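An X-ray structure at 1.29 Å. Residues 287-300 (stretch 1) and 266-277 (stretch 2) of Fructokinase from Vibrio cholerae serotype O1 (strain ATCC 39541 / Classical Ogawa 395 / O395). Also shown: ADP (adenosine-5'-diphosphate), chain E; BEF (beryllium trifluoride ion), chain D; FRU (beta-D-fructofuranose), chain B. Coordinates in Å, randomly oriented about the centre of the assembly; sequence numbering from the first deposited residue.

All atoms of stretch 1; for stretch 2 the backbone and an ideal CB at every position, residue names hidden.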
# COMPACT_ATOMS: atom_id res chain seq x y z
N THR A 287 -15.83 21.46 -33.23
CA THR A 287 -14.64 21.17 -32.46
C THR A 287 -14.96 20.18 -31.34
O THR A 287 -14.23 19.23 -31.10
CB THR A 287 -14.06 22.46 -31.85
OG1 THR A 287 -13.64 23.33 -32.91
CG2 THR A 287 -12.87 22.18 -30.94
N ILE A 288 -16.05 20.42 -30.63
CA ILE A 288 -16.44 19.54 -29.54
C ILE A 288 -16.73 18.13 -30.05
O ILE A 288 -16.28 17.14 -29.47
CB ILE A 288 -17.64 20.12 -28.80
CG1 ILE A 288 -17.18 21.33 -27.99
CG2 ILE A 288 -18.31 19.08 -27.91
CD1 ILE A 288 -18.31 22.12 -27.39
N LEU A 289 -17.51 18.02 -31.12
CA LEU A 289 -17.89 16.69 -31.58
C LEU A 289 -16.68 15.91 -32.09
O LEU A 289 -16.58 14.70 -31.87
CB LEU A 289 -18.96 16.78 -32.66
CG LEU A 289 -20.31 17.31 -32.19
CD1 LEU A 289 -21.20 17.53 -33.39
CD2 LEU A 289 -20.98 16.36 -31.21
N ASP A 290 -15.76 16.60 -32.76
CA ASP A 290 -14.51 15.98 -33.18
C ASP A 290 -13.66 15.57 -31.96
O ASP A 290 -13.04 14.50 -31.96
CB ASP A 290 -13.72 16.95 -34.07
CG ASP A 290 -12.33 16.45 -34.39
OD1 ASP A 290 -12.19 15.68 -35.35
OD2 ASP A 290 -11.37 16.82 -33.68
N ALA A 291 -13.63 16.40 -30.93
CA ALA A 291 -12.86 16.08 -29.73
C ALA A 291 -13.41 14.82 -29.06
O ALA A 291 -12.64 14.01 -28.56
CB ALA A 291 -12.86 17.24 -28.75
N VAL A 292 -14.73 14.65 -29.09
CA VAL A 292 -15.36 13.47 -28.53
C VAL A 292 -15.09 12.23 -29.39
O VAL A 292 -14.94 11.13 -28.87
CB VAL A 292 -16.88 13.68 -28.32
CG1 VAL A 292 -17.57 12.41 -27.85
CG2 VAL A 292 -17.10 14.77 -27.29
N LYS A 293 -14.99 12.41 -30.70
CA LYS A 293 -14.60 11.30 -31.55
C LYS A 293 -13.20 10.81 -31.18
O LYS A 293 -12.96 9.61 -31.06
CB LYS A 293 -14.65 11.74 -33.02
CG LYS A 293 -14.16 10.72 -34.02
CD LYS A 293 -14.30 11.24 -35.47
CE LYS A 293 -13.91 10.17 -36.50
NZ LYS A 293 -14.11 10.65 -37.89
N TRP A 294 -12.28 11.74 -30.98
CA TRP A 294 -10.95 11.39 -30.49
C TRP A 294 -11.03 10.71 -29.13
O TRP A 294 -10.36 9.71 -28.88
CB TRP A 294 -10.06 12.63 -30.38
CG TRP A 294 -9.44 13.08 -31.68
CD1 TRP A 294 -10.07 13.30 -32.87
CD2 TRP A 294 -8.05 13.36 -31.90
NE1 TRP A 294 -9.16 13.70 -33.82
CE2 TRP A 294 -7.91 13.74 -33.25
CE3 TRP A 294 -6.91 13.33 -31.09
CZ2 TRP A 294 -6.68 14.09 -33.80
CZ3 TRP A 294 -5.70 13.66 -31.64
CH2 TRP A 294 -5.59 14.04 -32.98
N ALA A 295 -11.82 11.29 -28.23
CA ALA A 295 -11.99 10.74 -26.89
C ALA A 295 -12.44 9.28 -26.92
O ALA A 295 -11.89 8.43 -26.21
CB ALA A 295 -13.00 11.58 -26.12
N ASN A 296 -13.43 8.99 -27.75
CA ASN A 296 -13.92 7.62 -27.86
C ASN A 296 -12.82 6.68 -28.38
O ASN A 296 -12.70 5.56 -27.90
CB ASN A 296 -15.12 7.55 -28.79
CG ASN A 296 -16.43 7.90 -28.12
OD1 ASN A 296 -16.63 7.68 -26.92
ND2 ASN A 296 -17.36 8.39 -28.92
N GLY A 297 -12.04 7.14 -29.34
CA GLY A 297 -10.97 6.31 -29.87
C GLY A 297 -9.89 6.03 -28.85
O GLY A 297 -9.40 4.92 -28.74
N CYS A 298 -9.55 7.04 -28.06
CA CYS A 298 -8.59 6.88 -26.99
C CYS A 298 -9.11 5.91 -25.93
O CYS A 298 -8.38 5.06 -25.45
CB CYS A 298 -8.27 8.23 -26.36
SG CYS A 298 -7.32 9.34 -27.41
N GLY A 299 -10.37 6.09 -25.52
CA GLY A 299 -10.95 5.21 -24.53
C GLY A 299 -10.93 3.75 -24.98
O GLY A 299 -10.65 2.86 -24.18
N ALA A 300 -11.27 3.51 -26.24
CA ALA A 300 -11.26 2.15 -26.79
C ALA A 300 -9.85 1.59 -26.79
O ALA A 300 -9.62 0.49 -26.30
CB ALA A 300 -11.83 2.14 -28.17
N UNK A 266 -10.19 7.95 -18.33
CA UNK A 266 -9.16 8.98 -18.29
C UNK A 266 -8.54 9.17 -19.67
O UNK A 266 -8.20 10.28 -20.06
CB UNK A 266 -8.08 8.62 -17.27
N UNK A 267 -8.41 8.07 -20.42
CA UNK A 267 -7.92 8.14 -21.80
C UNK A 267 -8.90 8.98 -22.63
O UNK A 267 -8.51 9.81 -23.45
CB UNK A 267 -7.76 6.74 -22.40
N UNK A 268 -10.18 8.73 -22.41
CA UNK A 268 -11.25 9.50 -23.03
C UNK A 268 -11.08 11.00 -22.74
O UNK A 268 -11.05 11.82 -23.65
CB UNK A 268 -12.61 9.01 -22.53
N UNK A 269 -10.92 11.34 -21.47
CA UNK A 269 -10.75 12.74 -21.11
C UNK A 269 -9.49 13.31 -21.75
O UNK A 269 -9.48 14.45 -22.21
CB UNK A 269 -10.69 12.90 -19.59
N UNK A 270 -8.42 12.52 -21.77
CA UNK A 270 -7.20 12.97 -22.40
C UNK A 270 -7.36 13.33 -23.86
O UNK A 270 -6.88 14.37 -24.31
CB UNK A 270 -6.13 11.89 -22.26
N UNK A 271 -8.06 12.49 -24.62
CA UNK A 271 -8.31 12.82 -26.01
C UNK A 271 -9.18 14.06 -26.16
O UNK A 271 -8.91 14.93 -27.00
CB UNK A 271 -8.97 11.63 -26.72
N UNK A 272 -10.22 14.13 -25.35
CA UNK A 272 -11.12 15.27 -25.35
C UNK A 272 -10.36 16.55 -25.09
O UNK A 272 -10.43 17.51 -25.87
CB UNK A 272 -12.22 15.09 -24.31
N UNK A 273 -9.62 16.59 -23.98
CA UNK A 273 -8.95 17.82 -23.58
C UNK A 273 -7.78 18.15 -24.49
O UNK A 273 -7.52 19.31 -24.74
CB UNK A 273 -8.47 17.71 -22.13
N UNK A 274 -7.10 17.14 -25.02
CA UNK A 274 -6.06 17.42 -26.00
C UNK A 274 -6.68 18.23 -27.14
O UNK A 274 -6.17 19.29 -27.52
CB UNK A 274 -5.43 16.13 -26.52
N UNK A 275 -7.78 17.74 -27.71
CA UNK A 275 -8.38 18.43 -28.85
C UNK A 275 -8.97 19.80 -28.48
O UNK A 275 -8.85 20.76 -29.24
CB UNK A 275 -9.47 17.55 -29.46
N UNK A 276 -9.57 19.93 -27.30
CA UNK A 276 -10.07 21.23 -26.89
C UNK A 276 -8.91 22.19 -26.69
O UNK A 276 -9.00 23.37 -27.03
CB UNK A 276 -10.90 21.11 -25.61
N UNK A 277 -7.79 21.68 -26.18
CA UNK A 277 -6.65 22.53 -25.84
C UNK A 277 -5.97 23.13 -27.08
O UNK A 277 -5.39 24.21 -27.01
CB UNK A 277 -5.63 21.72 -25.03
PB ADP E . -13.04 3.73 -17.23
O1B ADP E . -11.63 4.27 -17.21
O2B ADP E . -13.82 4.23 -16.05
O3B ADP E . -12.97 2.22 -17.20
PA ADP E . -15.05 3.55 -19.15
O1A ADP E . -14.76 2.06 -19.11
O2A ADP E . -16.16 3.81 -18.14
O3A ADP E . -13.73 4.21 -18.59
O5' ADP E . -15.57 4.06 -20.58
C5' ADP E . -15.21 5.30 -21.07
C4' ADP E . -15.03 5.39 -22.57
O4' ADP E . -14.12 4.39 -23.00
C3' ADP E . -16.26 5.24 -23.39
O3' ADP E . -16.94 6.45 -23.51
C2' ADP E . -15.70 4.81 -24.68
O2' ADP E . -15.13 5.84 -25.40
C1' ADP E . -14.59 3.93 -24.24
N9 ADP E . -14.96 2.55 -24.09
C8 ADP E . -15.18 1.87 -22.95
N7 ADP E . -15.46 0.60 -23.22
C5 ADP E . -15.43 0.43 -24.54
C6 ADP E . -15.62 -0.63 -25.40
N6 ADP E . -15.96 -1.93 -24.91
N1 ADP E . -15.50 -0.44 -26.72
C2 ADP E . -15.18 0.75 -27.25
N3 ADP E . -14.99 1.82 -26.44
C4 ADP E . -15.10 1.68 -25.12
BE BEF D . -11.81 4.99 -15.54
F1 BEF D . -11.43 3.51 -15.34
F2 BEF D . -10.63 5.89 -16.00
F3 BEF D . -12.19 5.63 -14.22
C1 FRU B . -7.74 6.70 -8.74
C2 FRU B . -7.83 5.54 -9.72
C3 FRU B . -6.54 4.85 -10.10
C4 FRU B . -6.68 4.52 -11.54
C5 FRU B . -7.61 5.59 -12.01
C6 FRU B . -8.53 5.18 -13.13
O1 FRU B . -7.07 7.79 -9.30
O2 FRU B . -8.70 4.61 -9.15
O3 FRU B . -6.36 3.77 -9.23
O4 FRU B . -5.50 4.58 -12.26
O5 FRU B . -8.37 6.04 -10.90
O6 FRU B . -9.39 6.22 -13.51

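Both stretches are helices, running at 150° to each other, with axes 7.0 Å apart at the closest approach.

Position 266 is out of reach of stretch 1, but its backbone N lies 3.1 Å from BEF F2. A polar or acidic side chain would suit the nearby ligands. It is Asp 266. Its N donates a hydrogen bond to that fluorine, and Asp 266 OD2 lies 2.5 Å from FRU O6, in keeping with a fructokinase.

Position 267 points toward stretch 1. Its ideal CB is 3.5 Å from Cys 298 O, so a small residue fits best. It is Ala 267, whose CB lies 4.1 Å from Gly 299 CA.

Position 268 points sideways. Ala 295 and Val 292 line a largely apolar space, with Asn 296 OD1 and the ADP ribose near by. A long aliphatic or an aromatic side chain would suit. It is Phe 268, chi1 t. Ala 295 CB sits over one ring face, 3.4 Å from the Phe 268 ring centroid. Asn 296 OD1 meets the ring edge, 3.3 Å from Phe 268 CE1, and accepts a hydrogen bond from ADP O2'.

Positions 269 and 270 have nothing of stretch 1 near their ideal CB, so many residues would do. They are Val 269 and Gly 270.

Position 271 points toward stretch 1 at close quarters. Its ideal CB would clash with Cys 298 SG at 2.9 Å and sit 3.2 Å from Ala 295 CA. Glycine is the natural fit, and Gly 271 is found.

Position 272 points sideways, near Ala 291, Val 292 and Ala 295. Leucine, isoleucine or methionine would suit. It is Leu 272, with CD1 3.7 Å from Ala 291 CB and 3.9 Å from Val 292 CG2.

Position 273 points away; it is Leu 273.

Position 274 points toward stretch 1. The Trp 294 ring lies beyond reach of a small side chain, so an aromatic or a larger aliphatic one would suit. It is Tyr 274. The rings are near parallel but slid apart, with Tyr 274 CE2 3.5 Å from Trp 294 CZ3.

Position 275 points toward stretch 1. The Asp 290 carboxylate and the flat Trp 294 ring favour a long basic residue. It is Arg 275. Arg 275 NE and NH2 both donate to Asp 290 OD2, at 2.9 and 2.8 Å, forming a salt bridge. The guanidinium stacks on Trp 294, planes at 4°.

Position 276 points sideways, near Ala 291 and Ile 288. A branched aliphatic residue would suit. Leu 276 places CD2 3.8 Å from Ala 291 CB.

Position 277 is out of reach. Ser 277 OG donates to Tyr 274 O at 2.7 Å.

Stretch 2 (266-277) DAFVGGLLYRLS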
# COMPACT_ATOMS: atom_id res chain seq x y z
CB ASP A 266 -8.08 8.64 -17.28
CG ASP A 266 -8.62 8.43 -15.89
OD1 ASP A 266 -9.63 9.11 -15.54
OD2 ASP A 266 -8.04 7.59 -15.17
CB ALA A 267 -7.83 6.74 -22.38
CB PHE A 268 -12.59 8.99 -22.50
CG PHE A 268 -13.79 9.70 -23.07
CD1 PHE A 268 -14.53 9.15 -24.12
CD2 PHE A 268 -14.20 10.92 -22.56
CE1 PHE A 268 -15.64 9.80 -24.63
CE2 PHE A 268 -15.29 11.59 -23.09
CZ PHE A 268 -16.02 11.03 -24.11
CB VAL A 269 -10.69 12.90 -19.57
CG1 VAL A 269 -10.26 14.31 -19.17
CG2 VAL A 269 -12.03 12.55 -19.00
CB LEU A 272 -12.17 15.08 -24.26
CG LEU A 272 -13.18 16.22 -24.10
CD1 LEU A 272 -14.07 16.33 -25.32
CD2 LEU A 272 -14.03 15.99 -22.87
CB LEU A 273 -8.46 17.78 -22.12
CG LEU A 273 -9.55 17.62 -21.07
CD1 LEU A 273 -8.93 17.65 -19.67
CD2 LEU A 273 -10.60 18.73 -21.20
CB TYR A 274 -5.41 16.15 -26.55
CG TYR A 274 -4.57 16.48 -27.76
CD1 TYR A 274 -3.40 17.22 -27.63
CD2 TYR A 274 -4.98 16.15 -29.04
CE1 TYR A 274 -2.64 17.58 -28.73
CE2 TYR A 274 -4.23 16.50 -30.14
CZ TYR A 274 -3.07 17.22 -29.97
OH TYR A 274 -2.30 17.59 -31.06
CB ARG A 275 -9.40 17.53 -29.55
CG ARG A 275 -8.77 16.34 -30.28
CD ARG A 275 -7.89 16.76 -31.44
NE ARG A 275 -8.67 17.03 -32.64
CZ ARG A 275 -8.17 17.51 -33.77
NH1 ARG A 275 -6.88 17.81 -33.86
NH2 ARG A 275 -8.96 17.69 -34.81
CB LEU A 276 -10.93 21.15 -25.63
CG LEU A 276 -12.19 20.28 -25.71
CD1 LEU A 276 -12.98 20.42 -24.42
CD2 LEU A 276 -13.06 20.60 -26.92
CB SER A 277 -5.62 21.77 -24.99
OG SER A 277 -4.82 20.88 -25.77
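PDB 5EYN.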